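Peroxisomal acyl-coenzyme A oxidase 1 (Arabidopsis thaliana, PDB 1W07) oxidises medium- and long-chain acyl-CoAs to 2-trans-enoyl-CoAs with FAD and molecular oxygen, releasing hydrogen peroxide in peroxisomal beta-oxidation. Local coordinates at residues 326-329 and 330-333; 391-394 and 395-398; 585-588 and 589-592. The protein carries 1 engineered substitution. All coordinates share one frame; numbering follows the deposited sequence.

Contact 1 (326-329 and 330-333); sequences DYKT and QQNR. With FAD (flavin-adenine dinucleotide), chain C.
Asp326 meets Gln331 through its backbone: Asp326 O stands 3.6 Å from Gln331 NE2, a long approach; that amide nitrogen bonds to Ile325 O instead, while the Asp326 carboxylate pairs with Arg597. Tyr327 follows at the N-cap of helix 328-363, and its O accepts the first-turn bond from Gln331 N at 3.0 Å. With CG anti to the carbonyl carbon (chi1 -65°), the phenol swings to the cofactor. There the adenine lies over one face of the ring, offset toward the rim, with CE1 3.4 Å from FAD C6A; Gln312 O receives the hydroxyl. An aromatic suits this place because it offers a flat, apolar surface to a flat base. Lys328, bent at chi2 and chi4, runs back past the start of the helix, where Gln331 reaches back to cross it and NZ donates to Gln331 OE1 at 2.7 Å, tilted 28° from the amide carbonyl plane; Thr594 is a second partner of this buried ammonium. Thr329 comes to the edge of the adenine, its OG1 3.3 Å from FAD C2A and in the plane of the base, where a short side chain fits; that hydroxyl also donates to a water. The same water donates to Gln330 OE1 and accepts weakly from Arg333 NH1, drawing three side chains together beside the ribose. Gln330 OE1 accepts a hydrogen bond from ribose O3B at 2.7 Å, while NE2 reaches Ser307 and Leu398 O, which fixes which way round the amide lies. Arg333 NH1 adds weak bonds to O3B and O2B; its NE is paired with Glu394. Together these groups at a helix start form the adenosine end of the FAD site in the helical C-terminal part of the acyl-CoA oxidase fold, where the second subunit completes the cofactor's binding.

Contact 2 (391-394 and 395-398); sequences GIEE and CRKL. With FAD (flavin-adenine dinucleotide), chain C.
Glu393 OE1 is gripped by two cations from the next turn: Arg396 NH2 at 2.7 Å on its syn lone pair and Lys397 NZ at 2.9 Å on its anti lone pair. The other oxygen, OE2, receives Arg396 NE at 2.9 Å, so the arginine holds the carboxylate side-on with two nitrogens, the two planes only 29° apart. Glu393 can face both because its chain runs anti to the backbone N (chi1 165°) and then folds at chi2. A glutamate suits the site, since its two oxygens meet one guanidinium edge and still leave a lone pair for the lysine. An alanine in its place would probably leave the Arg396 guanidinium and the Lys397 ammonium without their shared counter-charge, and the guanidinium freer to turn. Lys397 NZ also donates to a water at 2.6 Å, which in turn donates a hydrogen bond to Glu394 OE2, while Glu394 OE1 belongs to Arg333. Leu398 CG lies against Glu394 O, and the backbone O of Leu398, which accepts from Gln330 NE2, comes close to FAD C4B. In the helix bundle, Ile392 and Cys395 pack on helix 278-309, Glu393 and Arg396 on helix 410-417, and Leu398 on helix 328-363; Val418 and Cys421 of the second subunit touch the charged side.

Contact 3 (585-588 and 589-592); sequences ANDQ and LRSL
The guanidinium of Arg590 has the backbone O of Asn586 over one face, 4.1 Å above the plane and toward its rim, and Asp587 OD1 at its edge. NH2 donates to that oxygen at 2.8 Å, almost in the guanidinium plane, using the anti lone pair of OD1; the carboxylate itself is turned 55° from the guanidinium. Bending at chi3 (-42°) brings the arginine back along the helix to a residue three earlier, alongside it. The Asn586 amide stands nearly upright to the guanidinium, the planes 82° apart, with ND2 3.6 Å from NH2. These two donors do not bond each other: both side chains turn to one carboxylate, Asp518 of the second subunit, which takes Asn586 ND2 on one oxygen and Arg590 NH1 on the other. On the inner side, Gln588 OE1 lies 3.8 Å from Leu592 CG, while its NE2 is held by Ala474 O; Leu592, branched and apolar, suits the inner side, where it packs on Asn554 and Ile558 of helix 548-566. The Ser591 hydroxyl, by contrast, bonds to Gln595. Arg590 thus sits between an aspartate of its own helix and one of the partner chain, and two carboxylates flanking one guanidinium are likely to compensate its charge and to limit its rotation where the subunits meet.

Overall arrangement
Contacts 1 and 2 are the more buried, and both lie on the FAD adenosine, contact 1 at the start of helix 328-363 and contact 2 near the end of helix 370-398; they touch directly, their centres 13 Å apart. Contact 3 belongs to helix 579-596, later in the chain, is only partly buried, and grazes contact 1 through Lys328 and Arg590; it stays about 13 Å, nearest atom to nearest atom, from contact 2. The chemistry follows the place: contact 1 stacks on the base and binds the ribose with an amide and a guanidinium, contact 2 balances charges mainly along its own helix, with Glu394 reaching across to Arg333, and contact 3 turns its charges toward the second subunit, which touches all three.

Contact 1 (326-329 and 330-333)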
# COMPACT_ATOMS: atom_id res chain seq x y z
N ASP B 326 3.67 -21.77 -8.57
CA ASP B 326 4.25 -23.03 -8.07
C ASP B 326 5.26 -22.78 -6.93
O ASP B 326 5.63 -23.70 -6.21
CB ASP B 326 5.00 -23.77 -9.19
CG ASP B 326 4.10 -24.55 -10.13
OD1 ASP B 326 2.86 -24.40 -10.09
OD2 ASP B 326 4.66 -25.32 -10.95
N TYR B 327 5.74 -21.54 -6.79
CA TYR B 327 6.73 -21.21 -5.77
C TYR B 327 6.08 -21.01 -4.40
O TYR B 327 5.09 -20.28 -4.28
CB TYR B 327 7.49 -19.94 -6.18
CG TYR B 327 8.35 -20.11 -7.42
CD1 TYR B 327 8.38 -19.12 -8.41
CD2 TYR B 327 9.14 -21.24 -7.61
CE1 TYR B 327 9.16 -19.26 -9.55
CE2 TYR B 327 9.93 -21.39 -8.75
CZ TYR B 327 9.93 -20.40 -9.72
OH TYR B 327 10.66 -20.58 -10.88
N LYS B 328 6.64 -21.64 -3.37
CA LYS B 328 6.10 -21.55 -2.02
C LYS B 328 5.99 -20.13 -1.47
O LYS B 328 5.08 -19.84 -0.70
CB LYS B 328 6.91 -22.46 -1.07
CG LYS B 328 6.46 -23.92 -1.11
CD LYS B 328 5.04 -24.04 -0.55
CE LYS B 328 4.43 -25.44 -0.71
NZ LYS B 328 3.99 -25.79 -2.10
N THR B 329 6.90 -19.24 -1.86
CA THR B 329 6.85 -17.84 -1.43
C THR B 329 5.62 -17.17 -2.07
O THR B 329 4.93 -16.36 -1.44
CB THR B 329 8.06 -17.07 -1.92
OG1 THR B 329 8.26 -17.37 -3.30
CG2 THR B 329 9.32 -17.44 -1.11
N GLN B 330 5.34 -17.49 -3.33
CA GLN B 330 4.17 -16.92 -4.01
C GLN B 330 2.91 -17.44 -3.30
O GLN B 330 1.97 -16.68 -3.05
CB GLN B 330 4.17 -17.33 -5.49
CG GLN B 330 3.23 -16.53 -6.42
CD GLN B 330 3.77 -15.15 -6.76
OE1 GLN B 330 4.81 -14.75 -6.25
NE2 GLN B 330 3.07 -14.43 -7.63
N GLN B 331 2.90 -18.73 -2.97
CA GLN B 331 1.75 -19.36 -2.30
C GLN B 331 1.52 -18.81 -0.88
O GLN B 331 0.37 -18.59 -0.46
CB GLN B 331 1.96 -20.88 -2.25
CG GLN B 331 2.25 -21.49 -3.63
CD GLN B 331 2.36 -23.00 -3.62
OE1 GLN B 331 2.53 -23.62 -2.56
NE2 GLN B 331 2.29 -23.61 -4.80
N ASN B 332 2.62 -18.60 -0.16
CA ASN B 332 2.58 -18.08 1.20
C ASN B 332 2.10 -16.63 1.24
O ASN B 332 1.63 -16.15 2.26
CB ASN B 332 3.97 -18.18 1.83
CG ASN B 332 3.98 -17.81 3.31
OD1 ASN B 332 3.22 -18.37 4.10
ND2 ASN B 332 4.83 -16.86 3.68
N ARG B 333 2.23 -15.93 0.12
CA ARG B 333 1.79 -14.54 0.05
C ARG B 333 0.36 -14.42 -0.49
O ARG B 333 -0.43 -13.58 -0.04
CB ARG B 333 2.75 -13.73 -0.84
CG ARG B 333 4.16 -13.59 -0.26
CD ARG B 333 5.19 -13.31 -1.36
NE ARG B 333 5.01 -12.00 -1.98
CZ ARG B 333 5.60 -11.62 -3.11
NH1 ARG B 333 6.41 -12.45 -3.75
NH2 ARG B 333 5.38 -10.41 -3.60
PA FAD C . 8.77 -11.61 -11.95
O1A FAD C . 10.20 -11.93 -11.77
O2A FAD C . 8.06 -12.19 -13.12
O5B FAD C . 7.99 -12.00 -10.60
C5B FAD C . 6.56 -12.01 -10.54
C4B FAD C . 6.10 -12.74 -9.27
O4B FAD C . 6.74 -14.03 -9.28
C3B FAD C . 6.60 -12.02 -8.02
O3B FAD C . 5.76 -12.33 -6.91
C2B FAD C . 7.99 -12.63 -7.83
O2B FAD C . 8.36 -12.57 -6.45
C1B FAD C . 7.66 -14.09 -8.17
N9A FAD C . 8.87 -14.84 -8.55
C8A FAD C . 9.52 -14.74 -9.72
N7A FAD C . 10.55 -15.57 -9.73
C5A FAD C . 10.56 -16.22 -8.57
C6A FAD C . 11.39 -17.20 -8.03
N6A FAD C . 12.40 -17.69 -8.74
N1A FAD C . 11.11 -17.68 -6.75
C2A FAD C . 10.01 -17.18 -6.04
N3A FAD C . 9.24 -16.25 -6.59
C4A FAD C . 9.49 -15.76 -7.82
N1 FAD C . 13.73 -2.72 -17.24
C2 FAD C . 14.72 -2.29 -18.13
O2 FAD C . 15.31 -3.10 -18.84
N3 FAD C . 14.99 -0.92 -18.24
C4 FAD C . 14.27 0.01 -17.48
O4 FAD C . 14.51 1.21 -17.58
C4X FAD C . 13.29 -0.43 -16.60
N5 FAD C . 12.52 0.49 -15.87
C5X FAD C . 11.50 0.06 -15.01
C6 FAD C . 10.65 0.98 -14.41
C7 FAD C . 9.55 0.55 -13.68
C7M FAD C . 8.61 1.58 -13.06
C8 FAD C . 9.30 -0.82 -13.54
C8M FAD C . 8.07 -1.34 -12.78
C9 FAD C . 10.16 -1.74 -14.13
C9A FAD C . 11.26 -1.31 -14.87
N10 FAD C . 12.07 -2.23 -15.55
C10 FAD C . 13.02 -1.79 -16.47
C1' FAD C . 11.87 -3.69 -15.36
C2' FAD C . 12.45 -4.10 -14.01
O2' FAD C . 13.80 -3.64 -13.91
C3' FAD C . 12.41 -5.60 -13.72
O3' FAD C . 13.10 -6.31 -14.75
C4' FAD C . 10.99 -6.14 -13.60
O4' FAD C . 10.15 -5.24 -12.86
C5' FAD C . 11.01 -7.50 -12.89
O5' FAD C . 9.68 -7.88 -12.56
P FAD C . 8.97 -9.14 -13.27
O1P FAD C . 7.74 -8.64 -13.93
O2P FAD C . 9.98 -9.86 -14.08
O3P FAD C . 8.57 -10.02 -11.98
O HOH W 1 7.10 -15.09 -4.57

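Contact 2 (391-394 and 395-398)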
# COMPACT_ATOMS: atom_id res chain seq x y z
N GLY B 391 -3.87 -6.53 1.63
CA GLY B 391 -3.94 -7.66 0.72
C GLY B 391 -4.01 -7.27 -0.75
O GLY B 391 -3.44 -7.96 -1.62
N ILE B 392 -4.72 -6.19 -1.05
CA ILE B 392 -4.86 -5.71 -2.41
C ILE B 392 -3.53 -5.22 -2.94
O ILE B 392 -3.17 -5.52 -4.08
CB ILE B 392 -5.88 -4.56 -2.52
CG1 ILE B 392 -7.28 -5.07 -2.19
CG2 ILE B 392 -5.83 -3.93 -3.95
CD1 ILE B 392 -8.30 -3.96 -2.05
N GLU B 393 -2.79 -4.45 -2.13
CA GLU B 393 -1.49 -3.95 -2.56
C GLU B 393 -0.51 -5.11 -2.71
O GLU B 393 0.36 -5.09 -3.59
CB GLU B 393 -0.95 -2.89 -1.57
CG GLU B 393 0.55 -2.59 -1.75
CD GLU B 393 0.95 -2.16 -3.16
OE1 GLU B 393 2.17 -2.17 -3.48
OE2 GLU B 393 0.07 -1.80 -3.97
N GLU B 394 -0.63 -6.11 -1.85
CA GLU B 394 0.26 -7.27 -1.92
C GLU B 394 -0.02 -8.06 -3.21
O GLU B 394 0.89 -8.64 -3.81
CB GLU B 394 0.05 -8.16 -0.71
CG GLU B 394 0.89 -9.44 -0.70
CD GLU B 394 2.41 -9.20 -0.59
OE1 GLU B 394 3.14 -10.20 -0.66
OE2 GLU B 394 2.87 -8.05 -0.42
N CYS B 395 -1.28 -8.07 -3.65
CA CYS B 395 -1.60 -8.78 -4.87
C CYS B 395 -0.96 -8.05 -6.03
O CYS B 395 -0.59 -8.67 -7.03
CB CYS B 395 -3.11 -8.88 -5.08
SG CYS B 395 -3.93 -10.10 -4.03
N ARG B 396 -0.82 -6.73 -5.91
CA ARG B 396 -0.21 -5.98 -6.99
C ARG B 396 1.27 -6.37 -7.08
O ARG B 396 1.78 -6.61 -8.17
CB ARG B 396 -0.38 -4.47 -6.76
CG ARG B 396 0.02 -3.62 -7.97
CD ARG B 396 0.10 -2.15 -7.59
NE ARG B 396 1.15 -1.96 -6.61
CZ ARG B 396 2.45 -2.07 -6.87
NH1 ARG B 396 2.87 -2.35 -8.10
NH2 ARG B 396 3.33 -1.95 -5.90
N LYS B 397 1.96 -6.46 -5.94
CA LYS B 397 3.36 -6.83 -5.92
C LYS B 397 3.55 -8.26 -6.43
O LYS B 397 4.58 -8.60 -7.02
CB LYS B 397 3.94 -6.72 -4.50
CG LYS B 397 4.02 -5.29 -3.96
CD LYS B 397 5.04 -5.22 -2.82
CE LYS B 397 5.22 -3.78 -2.32
NZ LYS B 397 4.01 -3.29 -1.59
N LEU B 398 2.55 -9.10 -6.20
CA LEU B 398 2.61 -10.49 -6.65
C LEU B 398 2.62 -10.57 -8.18
O LEU B 398 3.00 -11.60 -8.75
CB LEU B 398 1.43 -11.28 -6.08
CG LEU B 398 1.58 -11.62 -4.59
CD1 LEU B 398 0.26 -12.13 -4.03
CD2 LEU B 398 2.66 -12.67 -4.43
PA FAD C . 8.77 -11.61 -11.95
O1A FAD C . 10.20 -11.93 -11.77
O2A FAD C . 8.06 -12.19 -13.12
O5B FAD C . 7.99 -12.00 -10.60
C5B FAD C . 6.56 -12.01 -10.54
C4B FAD C . 6.10 -12.74 -9.27
O4B FAD C . 6.74 -14.03 -9.28
C3B FAD C . 6.60 -12.02 -8.02
O3B FAD C . 5.76 -12.33 -6.91
C2B FAD C . 7.99 -12.63 -7.83
O2B FAD C . 8.36 -12.57 -6.45
C1B FAD C . 7.66 -14.09 -8.17
N9A FAD C . 8.87 -14.84 -8.55
C8A FAD C . 9.52 -14.74 -9.72
N7A FAD C . 10.55 -15.57 -9.73
C5A FAD C . 10.56 -16.22 -8.57
C6A FAD C . 11.39 -17.20 -8.03
N6A FAD C . 12.40 -17.69 -8.74
N1A FAD C . 11.11 -17.68 -6.75
C2A FAD C . 10.01 -17.18 -6.04
N3A FAD C . 9.24 -16.25 -6.59
C4A FAD C . 9.49 -15.76 -7.82
N1 FAD C . 13.73 -2.72 -17.24
C2 FAD C . 14.72 -2.29 -18.13
O2 FAD C . 15.31 -3.10 -18.84
N3 FAD C . 14.99 -0.92 -18.24
C4 FAD C . 14.27 0.01 -17.48
O4 FAD C . 14.51 1.21 -17.58
C4X FAD C . 13.29 -0.43 -16.60
N5 FAD C . 12.52 0.49 -15.87
C5X FAD C . 11.50 0.06 -15.01
C6 FAD C . 10.65 0.98 -14.41
C7 FAD C . 9.55 0.55 -13.68
C7M FAD C . 8.61 1.58 -13.06
C8 FAD C . 9.30 -0.82 -13.54
C8M FAD C . 8.07 -1.34 -12.78
C9 FAD C . 10.16 -1.74 -14.13
C9A FAD C . 11.26 -1.31 -14.87
N10 FAD C . 12.07 -2.23 -15.55
C10 FAD C . 13.02 -1.79 -16.47
C1' FAD C . 11.87 -3.69 -15.36
C2' FAD C . 12.45 -4.10 -14.01
O2' FAD C . 13.80 -3.64 -13.91
C3' FAD C . 12.41 -5.60 -13.72
O3' FAD C . 13.10 -6.31 -14.75
C4' FAD C . 10.99 -6.14 -13.60
O4' FAD C . 10.15 -5.24 -12.86
C5' FAD C . 11.01 -7.50 -12.89
O5' FAD C . 9.68 -7.88 -12.56
P FAD C . 8.97 -9.14 -13.27
O1P FAD C . 7.74 -8.64 -13.93
O2P FAD C . 9.98 -9.86 -14.08
O3P FAD C . 8.57 -10.02 -11.98
O HOH W 2 3.12 -5.27 -0.10

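Contact 3 (585-588 and 589-592)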
# COMPACT_ATOMS: atom_id res chain seq x y z
N ALA B 585 2.77 -26.70 13.03
CA ALA B 585 1.70 -25.90 12.42
C ALA B 585 2.21 -25.39 11.08
O ALA B 585 1.47 -25.38 10.09
CB ALA B 585 1.32 -24.74 13.31
N ASN B 586 3.47 -24.98 11.05
CA ASN B 586 4.10 -24.48 9.83
C ASN B 586 4.16 -25.58 8.77
O ASN B 586 3.96 -25.31 7.58
CB ASN B 586 5.51 -23.96 10.13
CG ASN B 586 6.06 -23.09 9.02
OD1 ASN B 586 5.45 -22.09 8.64
ND2 ASN B 586 7.22 -23.45 8.49
N ASP B 587 4.44 -26.82 9.18
CA ASP B 587 4.50 -27.94 8.24
C ASP B 587 3.10 -28.18 7.67
O ASP B 587 2.93 -28.42 6.47
CB ASP B 587 4.98 -29.24 8.92
CG ASP B 587 6.40 -29.14 9.44
OD1 ASP B 587 7.24 -28.47 8.80
OD2 ASP B 587 6.68 -29.78 10.48
N GLN B 588 2.09 -28.11 8.53
CA GLN B 588 0.72 -28.31 8.08
C GLN B 588 0.32 -27.21 7.11
O GLN B 588 -0.35 -27.47 6.09
CB GLN B 588 -0.23 -28.31 9.28
CG GLN B 588 -1.66 -28.69 8.92
CD GLN B 588 -1.76 -30.03 8.19
OE1 GLN B 588 -2.05 -30.08 7.00
NE2 GLN B 588 -1.52 -31.11 8.92
N LEU B 589 0.72 -25.98 7.41
CA LEU B 589 0.43 -24.84 6.55
C LEU B 589 1.04 -25.08 5.17
O LEU B 589 0.37 -24.89 4.15
CB LEU B 589 1.00 -23.55 7.17
CG LEU B 589 0.77 -22.25 6.37
CD1 LEU B 589 -0.73 -22.01 6.18
CD2 LEU B 589 1.42 -21.08 7.12
N ARG B 590 2.29 -25.52 5.13
CA ARG B 590 3.00 -25.81 3.88
C ARG B 590 2.23 -26.86 3.05
O ARG B 590 1.97 -26.67 1.86
CB ARG B 590 4.40 -26.36 4.21
CG ARG B 590 5.47 -25.99 3.21
CD ARG B 590 6.68 -26.90 3.33
NE ARG B 590 7.03 -27.17 4.73
CZ ARG B 590 7.52 -26.26 5.57
NH1 ARG B 590 7.72 -25.01 5.15
NH2 ARG B 590 7.78 -26.59 6.82
N SER B 591 1.88 -27.96 3.70
CA SER B 591 1.13 -29.02 3.06
C SER B 591 -0.20 -28.50 2.50
O SER B 591 -0.60 -28.88 1.40
CB SER B 591 0.89 -30.15 4.05
OG SER B 591 -0.10 -31.03 3.53
N LEU B 592 -0.88 -27.64 3.25
CA LEU B 592 -2.17 -27.08 2.80
C LEU B 592 -1.97 -26.23 1.54
O LEU B 592 -2.85 -26.16 0.68
CB LEU B 592 -2.83 -26.25 3.91
CG LEU B 592 -3.35 -27.02 5.13
CD1 LEU B 592 -3.80 -26.06 6.20
CD2 LEU B 592 -4.50 -27.92 4.73